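Local coordinates for protein zinc chaperone AztD (Citrobacter koseri, PDB 6CMK) that acts as a periplasmic zinc chaperone, binding zinc ions at distinct sites and handing one directly to the solute-binding protein AztC of the AztABCD transport system, at residues V128-K133 against V171-D176; G222-L227 against G267-I272; R246-A251 against S288-L293; T261-K266 against F303-V308. All coordinates share one frame; numbering follows the deposited sequence.

Contact 1: V128-K133 against V171-D176; sequences VERQGK and VAVPYD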
loop_
_atom_site.group_PDB
_atom_site.type_symbol
_atom_site.label_atom_id
_atom_site.label_comp_id
_atom_site.label_asym_id
_atom_site.label_seq_id
_atom_site.Cartn_x
_atom_site.Cartn_y
_atom_site.Cartn_z
ATOM N N VAL B 128 -17.013 -3.836 -9.351
ATOM C CA VAL B 128 -15.969 -4.313 -8.448
ATOM C C VAL B 128 -14.622 -4.068 -9.102
ATOM O O VAL B 128 -14.391 -4.492 -10.240
ATOM C CB VAL B 128 -16.113 -5.808 -8.104
ATOM C CG1 VAL B 128 -14.976 -6.228 -7.166
ATOM C CG2 VAL B 128 -17.447 -6.111 -7.461
ATOM N N GLU B 129 -13.726 -3.406 -8.377
ATOM C CA GLU B 129 -12.349 -3.236 -8.814
ATOM C C GLU B 129 -11.418 -3.690 -7.703
ATOM O O GLU B 129 -11.690 -3.467 -6.517
ATOM C CB GLU B 129 -12.063 -1.786 -9.199
ATOM C CG GLU B 129 -10.654 -1.529 -9.714
ATOM C CD GLU B 129 -9.652 -1.267 -8.604
ATOM O OE1 GLU B 129 -10.077 -0.887 -7.490
ATOM O OE2 GLU B 129 -8.438 -1.408 -8.865
ATOM N N ARG B 130 -10.338 -4.368 -8.082
ATOM C CA ARG B 130 -9.303 -4.704 -7.115
ATOM C C ARG B 130 -7.987 -4.889 -7.849
ATOM O O ARG B 130 -7.935 -5.542 -8.891
ATOM C CB ARG B 130 -9.659 -5.965 -6.310
ATOM C CG ARG B 130 -10.165 -7.146 -7.133
ATOM C CD ARG B 130 -10.611 -8.300 -6.229
ATOM N NE ARG B 130 -9.521 -8.766 -5.371
ATOM C CZ ARG B 130 -8.525 -9.556 -5.768
ATOM N NH1 ARG B 130 -8.475 -9.983 -7.008
ATOM N NH2 ARG B 130 -7.574 -9.910 -4.922
ATOM N N GLN B 131 -6.927 -4.282 -7.308
ATOM C CA GLN B 131 -5.575 -4.420 -7.864
ATOM C C GLN B 131 -5.504 -3.982 -9.327
ATOM O O GLN B 131 -4.643 -4.441 -10.087
ATOM C CB GLN B 131 -5.071 -5.850 -7.700
ATOM C CG GLN B 131 -5.148 -6.329 -6.266
ATOM C CD GLN B 131 -4.710 -7.762 -6.102
ATOM O OE1 GLN B 131 -4.938 -8.611 -6.972
ATOM N NE2 GLN B 131 -4.084 -8.044 -4.976
ATOM N N GLY B 132 -6.377 -3.060 -9.718
ATOM C CA GLY B 132 -6.434 -2.581 -11.077
ATOM C C GLY B 132 -7.341 -3.386 -11.976
ATOM O O GLY B 132 -7.628 -2.944 -13.096
ATOM N N LYS B 133 -7.780 -4.560 -11.534
ATOM C CA LYS B 133 -8.715 -5.366 -12.312
ATOM C C LYS B 133 -10.127 -4.871 -12.054
ATOM O O LYS B 133 -10.500 -4.625 -10.905
ATOM C CB LYS B 133 -8.610 -6.839 -11.926
ATOM C CG LYS B 133 -7.217 -7.452 -12.088
ATOM C CD LYS B 133 -7.221 -8.905 -11.648
ATOM C CE LYS B 133 -7.011 -9.040 -10.135
ATOM N NZ LYS B 133 -5.566 -8.880 -9.781
ATOM N N VAL B 171 -23.258 -10.142 -9.518
ATOM C CA VAL B 171 -21.984 -9.508 -9.230
ATOM C C VAL B 171 -20.875 -10.364 -9.816
ATOM O O VAL B 171 -20.958 -11.594 -9.834
ATOM C CB VAL B 171 -21.811 -9.301 -7.707
ATOM C CG1 VAL B 171 -21.952 -10.623 -6.973
ATOM C CG2 VAL B 171 -20.473 -8.630 -7.398
ATOM N N ALA B 172 -19.825 -9.695 -10.292
ATOM C CA ALA B 172 -18.631 -10.337 -10.807
ATOM C C ALA B 172 -17.431 -9.776 -10.065
ATOM O O ALA B 172 -17.302 -8.556 -9.925
ATOM C CB ALA B 172 -18.464 -10.100 -12.310
ATOM N N VAL B 173 -16.550 -10.661 -9.624
ATOM C CA VAL B 173 -15.362 -10.277 -8.878
ATOM C C VAL B 173 -14.149 -10.651 -9.723
ATOM O O VAL B 173 -13.994 -11.820 -10.096
ATOM C CB VAL B 173 -15.305 -10.965 -7.505
ATOM C CG1 VAL B 173 -14.133 -10.421 -6.706
ATOM C CG2 VAL B 173 -16.615 -10.766 -6.757
ATOM N N PRO B 174 -13.256 -9.694 -10.063
ATOM C CA PRO B 174 -12.163 -10.008 -10.987
ATOM C C PRO B 174 -10.923 -10.550 -10.288
ATOM O O PRO B 174 -10.479 -10.002 -9.269
ATOM C CB PRO B 174 -11.896 -8.660 -11.656
ATOM C CG PRO B 174 -12.165 -7.660 -10.568
ATOM C CD PRO B 174 -13.280 -8.255 -9.718
ATOM N N TYR B 175 -10.380 -11.634 -10.827
ATOM C CA TYR B 175 -9.171 -12.294 -10.335
ATOM C C TYR B 175 -8.154 -12.416 -11.468
ATOM O O TYR B 175 -8.403 -12.004 -12.599
ATOM C CB TYR B 175 -9.529 -13.652 -9.712
ATOM C CG TYR B 175 -10.190 -13.427 -8.381
ATOM C CD1 TYR B 175 -9.431 -13.125 -7.270
ATOM C CD2 TYR B 175 -11.570 -13.399 -8.258
ATOM C CE1 TYR B 175 -10.002 -12.860 -6.064
ATOM C CE2 TYR B 175 -12.155 -13.129 -7.048
ATOM C CZ TYR B 175 -11.364 -12.853 -5.948
ATOM O OH TYR B 175 -11.926 -12.556 -4.727
ATOM N N ASP B 176 -6.972 -12.938 -11.148
ATOM C CA ASP B 176 -5.943 -13.147 -12.163
ATOM C C ASP B 176 -6.327 -14.357 -12.992
ATOM O O ASP B 176 -6.327 -15.483 -12.485
ATOM C CB ASP B 176 -4.581 -13.357 -11.523
ATOM C CG ASP B 176 -4.131 -12.171 -10.718
ATOM O OD1 ASP B 176 -4.435 -11.027 -11.124
ATOM O OD2 ASP B 176 -3.461 -12.392 -9.679
HETATM O O HOH W 1 -2.916 -10.478 -8.001
#
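V128 meets P174 in the tightly packed part of this contact, with its CG1 3.7 Å from CD of the proline. The other methyl, CG2, rests on V171 CG2 at 3.9 Å and also touches the carbonyl oxygen of A172. Farther along, the proline ring meets K133, CB of P174 lying 3.8 Å from CB of the lysine. R130 completes the dense part. Its chi1 of 47° sets CG between the backbone N and the carbonyl carbon, against the proline ring. From there the bent chain brings NH1 to P174 O, a 3.0 Å hydrogen bond with an N-H...O angle of 155° that lies near both the guanidinium and the carbonyl planes. CE1 of Y175 lies over one guanidinium face, toward its rim, the two planes tilted by 33°.

The looser side is partly exposed and polar, at the type I' turn from R130 to K133. Here K133 NZ forms a salt bridge of 2.8 Å with D176 OD1, approaching from above the carboxylate plane, and also donates to Q131 OE1. Q131 NE2 bonds to D278 and Q295 of the second subunit.

Strands 124-130 and 172-174 each begin one blade of the beta propeller and run nearly parallel. F225 of strand 224-228 packs on V128, V173 and Y175, while A135 of strand 133-138 backs A172 and P174.

Contact 2: G222-L227 against G267-I272; sequences GDTFAL and GMQYFI
The F271 ring carries A226 on one face: CB of the alanine stands 3.6 Å from the ring centroid, 11° off the normal, a CH-pi contact placed over the centre. At the ring edge, near its plane, T224 O comes within 3.5 Å of CZ, and the T224 methyl CG2 lies farther off, 4.2 Å from CE2. These groups join consecutive antiparallel sheets of the beta propeller, strand 224-228 belonging to one blade and strand 271-274 to the next.

The second pair of flat groups is the carboxylate of D223 and the amide of Q269, whose planes are turned 65° from each other. CD of Q269 is anti to its CA (chi2 -170°), an extended course that carries the amide across to the aspartate. NE2 of Q269 donates to D223 OD1 at 2.9 Å, with OD1 lying near the amide plane, and bonds to S221 O as well. T224 OG1 donates to the same OD1, also at 2.9 Å, arriving from the opposite face of the carboxylate. A water that donates to both OD1 and Q269 OE1 adds a third donor, and this grip probably limits rotation of the carboxylate.

L296 and P297 of the second subunit pack on D223 and Q269 respectively, putting this polar end beside the subunit interface. Close by, CA of G222 lies 3.8 Å from NE2 of Q269.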
loop_
_atom_site.group_PDB
_atom_site.type_symbol
_atom_site.label_atom_id
_atom_site.label_comp_id
_atom_site.label_asym_id
_atom_site.label_seq_id
_atom_site.Cartn_x
_atom_site.Cartn_y
_atom_site.Cartn_z
ATOM N N GLY B 222 -8.765 -6.189 2.210
ATOM C CA GLY B 222 -7.468 -6.819 2.006
ATOM C C GLY B 222 -7.572 -7.893 0.949
ATOM O O GLY B 222 -8.205 -7.706 -0.094
ATOM N N ASP B 223 -6.952 -9.046 1.217
ATOM C CA ASP B 223 -6.893 -10.117 0.227
ATOM C C ASP B 223 -8.153 -10.979 0.179
ATOM O O ASP B 223 -8.170 -11.977 -0.558
ATOM C CB ASP B 223 -5.667 -11.000 0.489
ATOM C CG ASP B 223 -5.831 -11.937 1.675
ATOM O OD1 ASP B 223 -6.755 -11.787 2.511
ATOM O OD2 ASP B 223 -4.994 -12.859 1.767
ATOM N N THR B 224 -9.216 -10.606 0.890
ATOM C CA THR B 224 -10.418 -11.425 0.997
ATOM C C THR B 224 -11.612 -10.652 0.459
ATOM O O THR B 224 -11.800 -9.480 0.788
ATOM C CB THR B 224 -10.660 -11.848 2.452
ATOM O OG1 THR B 224 -9.533 -12.609 2.898
ATOM C CG2 THR B 224 -11.917 -12.714 2.575
ATOM N N PHE B 225 -12.396 -11.301 -0.396
ATOM C CA PHE B 225 -13.616 -10.708 -0.915
ATOM C C PHE B 225 -14.813 -11.480 -0.380
ATOM O O PHE B 225 -14.780 -12.709 -0.281
ATOM C CB PHE B 225 -13.627 -10.699 -2.448
ATOM C CG PHE B 225 -14.528 -9.663 -3.016
ATOM C CD1 PHE B 225 -15.862 -9.945 -3.236
ATOM C CD2 PHE B 225 -14.053 -8.391 -3.299
ATOM C CE1 PHE B 225 -16.702 -8.989 -3.723
ATOM C CE2 PHE B 225 -14.891 -7.424 -3.796
ATOM C CZ PHE B 225 -16.225 -7.726 -4.006
ATOM N N ALA B 226 -15.873 -10.761 -0.033
ATOM C CA ALA B 226 -17.043 -11.383 0.572
ATOM C C ALA B 226 -18.292 -11.146 -0.266
ATOM O O ALA B 226 -18.506 -10.048 -0.779
ATOM C CB ALA B 226 -17.274 -10.855 1.985
ATOM N N LEU B 227 -19.107 -12.195 -0.385
ATOM C CA LEU B 227 -20.444 -12.132 -0.962
ATOM C C LEU B 227 -21.407 -12.662 0.090
ATOM O O LEU B 227 -21.167 -13.725 0.670
ATOM C CB LEU B 227 -20.548 -12.965 -2.251
ATOM C CG LEU B 227 -19.500 -12.729 -3.348
ATOM C CD1 LEU B 227 -19.691 -13.735 -4.476
ATOM C CD2 LEU B 227 -19.572 -11.311 -3.882
ATOM N N GLY B 267 -7.618 -0.743 6.382
ATOM C CA GLY B 267 -6.350 -0.971 7.049
ATOM C C GLY B 267 -6.324 -2.194 7.929
ATOM O O GLY B 267 -5.262 -2.648 8.354
ATOM N N MET B 268 -7.498 -2.743 8.189
ATOM C CA MET B 268 -7.703 -3.917 9.009
ATOM C C MET B 268 -8.710 -4.771 8.253
ATOM O O MET B 268 -9.575 -4.228 7.565
ATOM C CB MET B 268 -8.217 -3.465 10.389
ATOM C CG MET B 268 -8.558 -4.510 11.416
ATOM S SD MET B 268 -8.855 -3.626 12.976
ATOM C CE MET B 268 -10.578 -3.171 12.836
ATOM N N GLN B 269 -8.584 -6.100 8.335
ATOM C CA GLN B 269 -9.483 -6.986 7.591
ATOM C C GLN B 269 -10.737 -7.282 8.402
ATOM O O GLN B 269 -10.675 -7.960 9.435
ATOM C CB GLN B 269 -8.787 -8.284 7.200
ATOM C CG GLN B 269 -7.784 -8.080 6.098
ATOM C CD GLN B 269 -7.267 -9.389 5.543
ATOM O OE1 GLN B 269 -6.408 -10.033 6.139
ATOM N NE2 GLN B 269 -7.821 -9.806 4.409
ATOM N N TYR B 270 -11.881 -6.795 7.911
ATOM C CA TYR B 270 -13.182 -7.113 8.482
ATOM C C TYR B 270 -14.244 -6.723 7.469
ATOM O O TYR B 270 -13.985 -5.972 6.529
ATOM C CB TYR B 270 -13.430 -6.381 9.814
ATOM C CG TYR B 270 -13.566 -4.879 9.686
ATOM C CD1 TYR B 270 -12.458 -4.040 9.782
ATOM C CD2 TYR B 270 -14.804 -4.292 9.471
ATOM C CE1 TYR B 270 -12.587 -2.660 9.675
ATOM C CE2 TYR B 270 -14.938 -2.927 9.355
ATOM C CZ TYR B 270 -13.838 -2.114 9.465
ATOM O OH TYR B 270 -13.985 -0.762 9.342
ATOM N N PHE B 271 -15.464 -7.212 7.704
ATOM C CA PHE B 271 -16.621 -6.778 6.950
ATOM C C PHE B 271 -17.687 -6.292 7.913
ATOM O O PHE B 271 -17.782 -6.761 9.049
ATOM C CB PHE B 271 -17.162 -7.908 6.070
ATOM C CG PHE B 271 -16.169 -8.394 5.076
ATOM C CD1 PHE B 271 -15.941 -7.677 3.923
ATOM C CD2 PHE B 271 -15.431 -9.542 5.315
ATOM C CE1 PHE B 271 -14.996 -8.095 3.010
ATOM C CE2 PHE B 271 -14.489 -9.972 4.404
ATOM C CZ PHE B 271 -14.268 -9.250 3.251
ATOM N N ILE B 272 -18.467 -5.316 7.462
ATOM C CA ILE B 272 -19.693 -4.926 8.142
ATOM C C ILE B 272 -20.838 -5.162 7.175
ATOM O O ILE B 272 -20.766 -4.765 6.005
ATOM C CB ILE B 272 -19.651 -3.469 8.617
ATOM C CG1 ILE B 272 -18.528 -3.284 9.642
ATOM C CG2 ILE B 272 -20.997 -3.078 9.253
ATOM C CD1 ILE B 272 -18.331 -1.853 10.067
HETATM O O HOH W 2 -5.995 -12.458 5.595
#

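Contact 3: R246-A251 against S288-L293; sequences RHLPYA and SDSFRL. With EDO (1,2-ethanediol), chain K.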
loop_
_atom_site.group_PDB
_atom_site.type_symbol
_atom_site.label_atom_id
_atom_site.label_comp_id
_atom_site.label_asym_id
_atom_site.label_seq_id
_atom_site.Cartn_x
_atom_site.Cartn_y
_atom_site.Cartn_z
ATOM N N ARG B 246 -14.760 -20.171 0.056
ATOM C CA ARG B 246 -15.226 -20.901 1.220
ATOM C C ARG B 246 -16.479 -20.225 1.761
ATOM O O ARG B 246 -16.715 -19.038 1.538
ATOM C CB ARG B 246 -14.145 -20.995 2.305
ATOM C CG ARG B 246 -13.773 -19.696 2.998
ATOM C CD ARG B 246 -12.867 -19.992 4.189
ATOM N NE ARG B 246 -12.497 -18.800 4.954
ATOM C CZ ARG B 246 -12.890 -18.533 6.200
ATOM N NH1 ARG B 246 -13.681 -19.365 6.868
ATOM N NH2 ARG B 246 -12.479 -17.418 6.791
ATOM N N HIS B 247 -17.291 -21.001 2.464
ATOM C CA HIS B 247 -18.540 -20.504 3.026
ATOM C C HIS B 247 -18.383 -20.342 4.527
ATOM O O HIS B 247 -17.946 -21.273 5.213
ATOM C CB HIS B 247 -19.706 -21.446 2.722
ATOM C CG HIS B 247 -21.021 -20.971 3.263
ATOM N ND1 HIS B 247 -21.598 -21.505 4.394
ATOM C CD2 HIS B 247 -21.868 -20.010 2.825
ATOM C CE1 HIS B 247 -22.749 -20.896 4.628
ATOM N NE2 HIS B 247 -22.936 -19.984 3.691
ATOM N N LEU B 248 -18.727 -19.159 5.026
ATOM C CA LEU B 248 -18.752 -18.885 6.454
ATOM C C LEU B 248 -20.203 -18.686 6.883
ATOM O O LEU B 248 -20.788 -17.629 6.597
ATOM C CB LEU B 248 -17.914 -17.649 6.779
ATOM C CG LEU B 248 -17.943 -17.173 8.235
ATOM C CD1 LEU B 248 -17.401 -18.251 9.160
ATOM C CD2 LEU B 248 -17.151 -15.879 8.362
ATOM N N PRO B 249 -20.835 -19.651 7.538
ATOM C CA PRO B 249 -22.235 -19.458 7.936
ATOM C C PRO B 249 -22.360 -18.432 9.045
ATOM O O PRO B 249 -21.451 -18.252 9.859
ATOM C CB PRO B 249 -22.675 -20.847 8.410
ATOM C CG PRO B 249 -21.428 -21.566 8.743
ATOM C CD PRO B 249 -20.325 -20.982 7.909
ATOM N N TYR B 250 -23.503 -17.742 9.064
ATOM C CA TYR B 250 -23.788 -16.830 10.162
ATOM C C TYR B 250 -23.668 -17.571 11.485
ATOM O O TYR B 250 -24.173 -18.687 11.636
ATOM C CB TYR B 250 -25.191 -16.232 10.032
ATOM C CG TYR B 250 -25.367 -15.389 8.793
ATOM C CD1 TYR B 250 -24.637 -14.225 8.621
ATOM C CD2 TYR B 250 -26.251 -15.757 7.796
ATOM C CE1 TYR B 250 -24.778 -13.450 7.488
ATOM C CE2 TYR B 250 -26.405 -14.987 6.660
ATOM C CZ TYR B 250 -25.666 -13.835 6.506
ATOM O OH TYR B 250 -25.808 -13.061 5.371
ATOM N N ALA B 251 -22.996 -16.934 12.442
ATOM C CA ALA B 251 -22.859 -17.491 13.780
ATOM C C ALA B 251 -24.218 -17.870 14.350
ATOM O O ALA B 251 -25.216 -17.171 14.148
ATOM C CB ALA B 251 -22.167 -16.484 14.699
ATOM N N SER B 288 -11.962 -17.318 14.143
ATOM C CA SER B 288 -13.067 -18.251 14.354
ATOM C C SER B 288 -14.255 -17.583 15.041
ATOM O O SER B 288 -15.409 -17.899 14.732
ATOM C CB SER B 288 -12.589 -19.447 15.178
ATOM O OG SER B 288 -11.322 -19.905 14.737
ATOM N N ASP B 289 -13.996 -16.680 15.989
ATOM C CA ASP B 289 -15.060 -15.926 16.657
ATOM C C ASP B 289 -15.444 -14.754 15.751
ATOM O O ASP B 289 -15.137 -13.585 15.997
ATOM C CB ASP B 289 -14.605 -15.465 18.036
ATOM C CG ASP B 289 -15.685 -15.614 19.087
ATOM O OD1 ASP B 289 -16.559 -14.727 19.173
ATOM O OD2 ASP B 289 -15.667 -16.626 19.822
ATOM N N SER B 290 -16.143 -15.095 14.671
ATOM C CA SER B 290 -16.156 -14.227 13.504
ATOM C C SER B 290 -17.164 -13.085 13.599
ATOM O O SER B 290 -16.930 -12.048 12.980
ATOM C CB SER B 290 -16.428 -15.054 12.243
ATOM O OG SER B 290 -15.445 -16.061 12.085
ATOM N N PHE B 291 -18.269 -13.226 14.348
ATOM C CA PHE B 291 -19.408 -12.317 14.197
ATOM C C PHE B 291 -19.754 -11.579 15.486
ATOM O O PHE B 291 -19.800 -12.178 16.565
ATOM C CB PHE B 291 -20.662 -13.054 13.765
ATOM C CG PHE B 291 -20.579 -13.682 12.409
ATOM C CD1 PHE B 291 -21.111 -13.042 11.305
ATOM C CD2 PHE B 291 -20.010 -14.922 12.245
ATOM C CE1 PHE B 291 -21.063 -13.626 10.056
ATOM C CE2 PHE B 291 -19.954 -15.514 10.999
ATOM C CZ PHE B 291 -20.478 -14.869 9.903
ATOM N N ARG B 292 -20.070 -10.289 15.351
ATOM C CA ARG B 292 -20.642 -9.504 16.438
ATOM C C ARG B 292 -21.786 -8.648 15.912
ATOM O O ARG B 292 -21.660 -8.000 14.871
ATOM C CB ARG B 292 -19.598 -8.599 17.091
ATOM C CG ARG B 292 -18.522 -9.354 17.847
ATOM C CD ARG B 292 -19.088 -9.979 19.114
ATOM N NE ARG B 292 -18.062 -10.655 19.906
ATOM C CZ ARG B 292 -17.717 -11.932 19.767
ATOM N NH1 ARG B 292 -18.309 -12.700 18.858
ATOM N NH2 ARG B 292 -16.770 -12.445 20.538
ATOM N N LEU B 293 -22.879 -8.620 16.667
ATOM C CA LEU B 293 -24.078 -7.864 16.315
ATOM C C LEU B 293 -24.060 -6.503 17.002
ATOM O O LEU B 293 -23.781 -6.416 18.201
ATOM C CB LEU B 293 -25.325 -8.638 16.744
ATOM C CG LEU B 293 -26.691 -7.999 16.477
ATOM C CD1 LEU B 293 -27.087 -8.195 15.031
ATOM C CD2 LEU B 293 -27.750 -8.573 17.417
HETATM C C1 EDO K . -28.503 -18.613 12.529
HETATM O O1 EDO K . -27.342 -17.798 12.722
HETATM C C2 EDO K . -28.720 -18.841 11.037
HETATM O O2 EDO K . -30.060 -18.478 10.688
#
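F291 is the hub of this contact, its ring received by L248, P249, Y250 and A251. A251 N stands over one face toward the rim, 3.6 Å from CD2, and CB of A251 is equally close to that carbon. Y250 CA makes a CH-pi contact over the same ring, 4.3 Å from the centroid and 26° off the normal. L248 and F291 reach toward each other tip to tip, L248 CG lying 3.8 Å from CE2. The carbonyl oxygen of P249 approaches CE2 obliquely at 3.3 Å, and L248 CD2 further touches CB of S290.

Several second-shell groups position this cluster. I281 and V283 of the adjoining strand 279-283 pack on the F291 side chain. The Y250 hydroxyl is bonded to C229 O and to T259 N, tying down the far end of the tyrosine, whose CD1 still touches F291 CE1 at 3.9 Å. S290 OG is bonded to E287 O. On the outer side, O1 of a 1,2-ethanediol, probably from the crystallisation liquor, donates to A251 O at 2.6 Å.

Strands 244-249 and 291-295 are the last strands of consecutive propeller blades, so the contact lies at the periphery. Its chemistry is that of van der Waals and CH-pi packing: the polar ends of Y250 and S290 find partners outside the two segments, none bonds across, and cohesion between the segments rests on the fit around one aromatic ring.

Contact 4: T261-K266 against F303-V308; sequences TLIGGK and FVVDPV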
loop_
_atom_site.group_PDB
_atom_site.type_symbol
_atom_site.label_atom_id
_atom_site.label_comp_id
_atom_site.label_asym_id
_atom_site.label_seq_id
_atom_site.Cartn_x
_atom_site.Cartn_y
_atom_site.Cartn_z
ATOM N N THR B 261 -26.042 -6.222 2.128
ATOM C CA THR B 261 -25.148 -5.142 1.733
ATOM C C THR B 261 -23.918 -5.207 2.622
ATOM O O THR B 261 -24.058 -5.394 3.831
ATOM C CB THR B 261 -25.817 -3.766 1.888
ATOM O OG1 THR B 261 -27.145 -3.815 1.357
ATOM C CG2 THR B 261 -25.020 -2.687 1.165
ATOM N N LEU B 262 -22.731 -5.055 2.024
ATOM C CA LEU B 262 -21.466 -5.184 2.738
ATOM C C LEU B 262 -20.534 -4.012 2.465
ATOM O O LEU B 262 -20.540 -3.424 1.380
ATOM C CB LEU B 262 -20.712 -6.451 2.341
ATOM C CG LEU B 262 -21.289 -7.787 2.762
ATOM C CD1 LEU B 262 -20.727 -8.881 1.865
ATOM C CD2 LEU B 262 -20.996 -8.058 4.221
ATOM N N ILE B 263 -19.695 -3.715 3.460
ATOM C CA ILE B 263 -18.514 -2.878 3.301
ATOM C C ILE B 263 -17.337 -3.611 3.942
ATOM O O ILE B 263 -17.509 -4.498 4.785
ATOM C CB ILE B 263 -18.677 -1.473 3.925
ATOM C CG1 ILE B 263 -19.057 -1.585 5.402
ATOM C CG2 ILE B 263 -19.720 -0.659 3.155
ATOM C CD1 ILE B 263 -19.094 -0.254 6.123
ATOM N N GLY B 264 -16.138 -3.255 3.504
ATOM C CA GLY B 264 -14.917 -3.925 3.946
ATOM C C GLY B 264 -13.888 -2.964 4.506
ATOM O O GLY B 264 -13.661 -1.887 3.948
ATOM N N GLY B 265 -13.254 -3.376 5.600
ATOM C CA GLY B 265 -12.204 -2.566 6.195
ATOM C C GLY B 265 -11.025 -2.380 5.259
ATOM O O GLY B 265 -10.716 -3.236 4.429
ATOM N N LYS B 266 -10.349 -1.244 5.399
ATOM C CA LYS B 266 -9.204 -0.966 4.532
ATOM C C LYS B 266 -7.865 -1.274 5.189
ATOM O O LYS B 266 -7.048 -2.000 4.610
ATOM C CB LYS B 266 -9.230 0.491 4.062
ATOM C CG LYS B 266 -9.971 0.678 2.749
ATOM C CD LYS B 266 -9.045 1.117 1.618
ATOM C CE LYS B 266 -7.964 0.085 1.302
ATOM N NZ LYS B 266 -7.633 0.057 -0.155
ATOM N N PHE B 303 -23.535 3.203 5.417
ATOM C CA PHE B 303 -22.342 3.041 6.233
ATOM C C PHE B 303 -21.098 3.013 5.350
ATOM O O PHE B 303 -21.167 2.749 4.146
ATOM C CB PHE B 303 -22.421 1.810 7.172
ATOM C CG PHE B 303 -22.812 0.476 6.530
ATOM C CD1 PHE B 303 -22.748 0.233 5.168
ATOM C CD2 PHE B 303 -23.263 -0.546 7.362
ATOM C CE1 PHE B 303 -23.112 -1.012 4.654
ATOM C CE2 PHE B 303 -23.629 -1.778 6.864
ATOM C CZ PHE B 303 -23.552 -2.016 5.508
ATOM N N VAL B 304 -19.963 3.366 5.966
ATOM C CA VAL B 304 -18.659 3.354 5.303
ATOM C C VAL B 304 -17.600 3.074 6.355
ATOM O O VAL B 304 -17.801 3.317 7.548
ATOM C CB VAL B 304 -18.299 4.684 4.585
ATOM C CG1 VAL B 304 -19.350 5.105 3.558
ATOM C CG2 VAL B 304 -18.057 5.816 5.601
ATOM N N VAL B 305 -16.435 2.587 5.905
ATOM C CA VAL B 305 -15.313 2.405 6.812
ATOM C C VAL B 305 -14.450 3.662 6.798
ATOM O O VAL B 305 -14.491 4.480 5.876
ATOM C CB VAL B 305 -14.468 1.148 6.474
ATOM C CG1 VAL B 305 -15.355 -0.094 6.389
ATOM C CG2 VAL B 305 -13.654 1.339 5.189
ATOM N N ASP B 306 -13.664 3.833 7.852
ATOM C CA ASP B 306 -12.669 4.893 7.878
ATOM C C ASP B 306 -11.372 4.306 7.337
ATOM O O ASP B 306 -10.809 3.399 7.968
ATOM C CB ASP B 306 -12.474 5.431 9.286
ATOM C CG ASP B 306 -11.646 6.717 9.318
ATOM O OD1 ASP B 306 -10.620 6.804 8.602
ATOM O OD2 ASP B 306 -12.013 7.637 10.081
ATOM N N PRO B 307 -10.899 4.741 6.168
ATOM C CA PRO B 307 -9.683 4.146 5.594
ATOM C C PRO B 307 -8.412 4.584 6.285
ATOM O O PRO B 307 -7.397 3.884 6.179
ATOM C CB PRO B 307 -9.712 4.637 4.141
ATOM C CG PRO B 307 -10.473 5.921 4.192
ATOM C CD PRO B 307 -11.480 5.775 5.295
ATOM N N VAL B 308 -8.442 5.713 6.984
ATOM C CA VAL B 308 -7.268 6.267 7.649
ATOM C C VAL B 308 -7.150 5.757 9.081
ATOM O O VAL B 308 -6.067 5.361 9.523
ATOM C CB VAL B 308 -7.336 7.811 7.595
ATOM C CG1 VAL B 308 -6.166 8.433 8.354
ATOM C CG2 VAL B 308 -7.345 8.304 6.163
HETATM O O HOH W 3 -10.581 0.746 7.507
#
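K266 N and D306 O are bridged by one water, which donates to the aspartate carbonyl at 2.7 Å and accepts from the lysine amide at 2.9 Å. This relay is the polar link of an otherwise apolar contact. I263 fills its middle: chi1 of 56° places CG1 between the backbone N and the carbonyl carbon, and CD1 lies over one face of the F303 ring, 4.1 Å from its centroid and 26° off the normal. CG2 of I263 touches F303 CE1 at 3.7 Å. At the ring edge, T261 O is 3.8 Å from CZ. The I263 and V305 side chains run antiparallel past one another, CD1 of I263 touching CG1 of V305, and both V305 methyls sit 3.5 Å from G264 O. Beyond them the lysine CB packs on P307. D306 OD1 accepts from V308 N in an Asx turn, while its OD2 bridges to R309, which probably helps fix the bend that offers the carbonyl to the water.

Strands 262-264 and 303-305 belong to the first strands of neighbouring propeller blades. I272 of the adjoining strand 271-274 packs on both I263 and F303, L262 turns onto A226 of the preceding blade, and V304 turns onto I355 of the following one.

Overall arrangement
Contacts 1, 2 and 4 form a connected series around the propeller, while contact 3 lies outside it. Contacts 1 and 2 have centres about 14 Å apart and meet through F225, whose CB is 3.4 Å from Y175 OH. Contacts 2 and 4, about 9 Å between centres, share a sheet: Y270 O and G265 N lie 2.9 Å apart, a probable hydrogen bond. Contact 3 joins the same two blades as contact 2 but sits about 13 Å from it, centre to centre, and touches none of the others. The side chains of V171 in contact 1 and T261 in contact 4 come within about 8 and 7 Å of a bound zinc ion, V171 beside H126 and T261 beside H216, both ligands of the first high-affinity site.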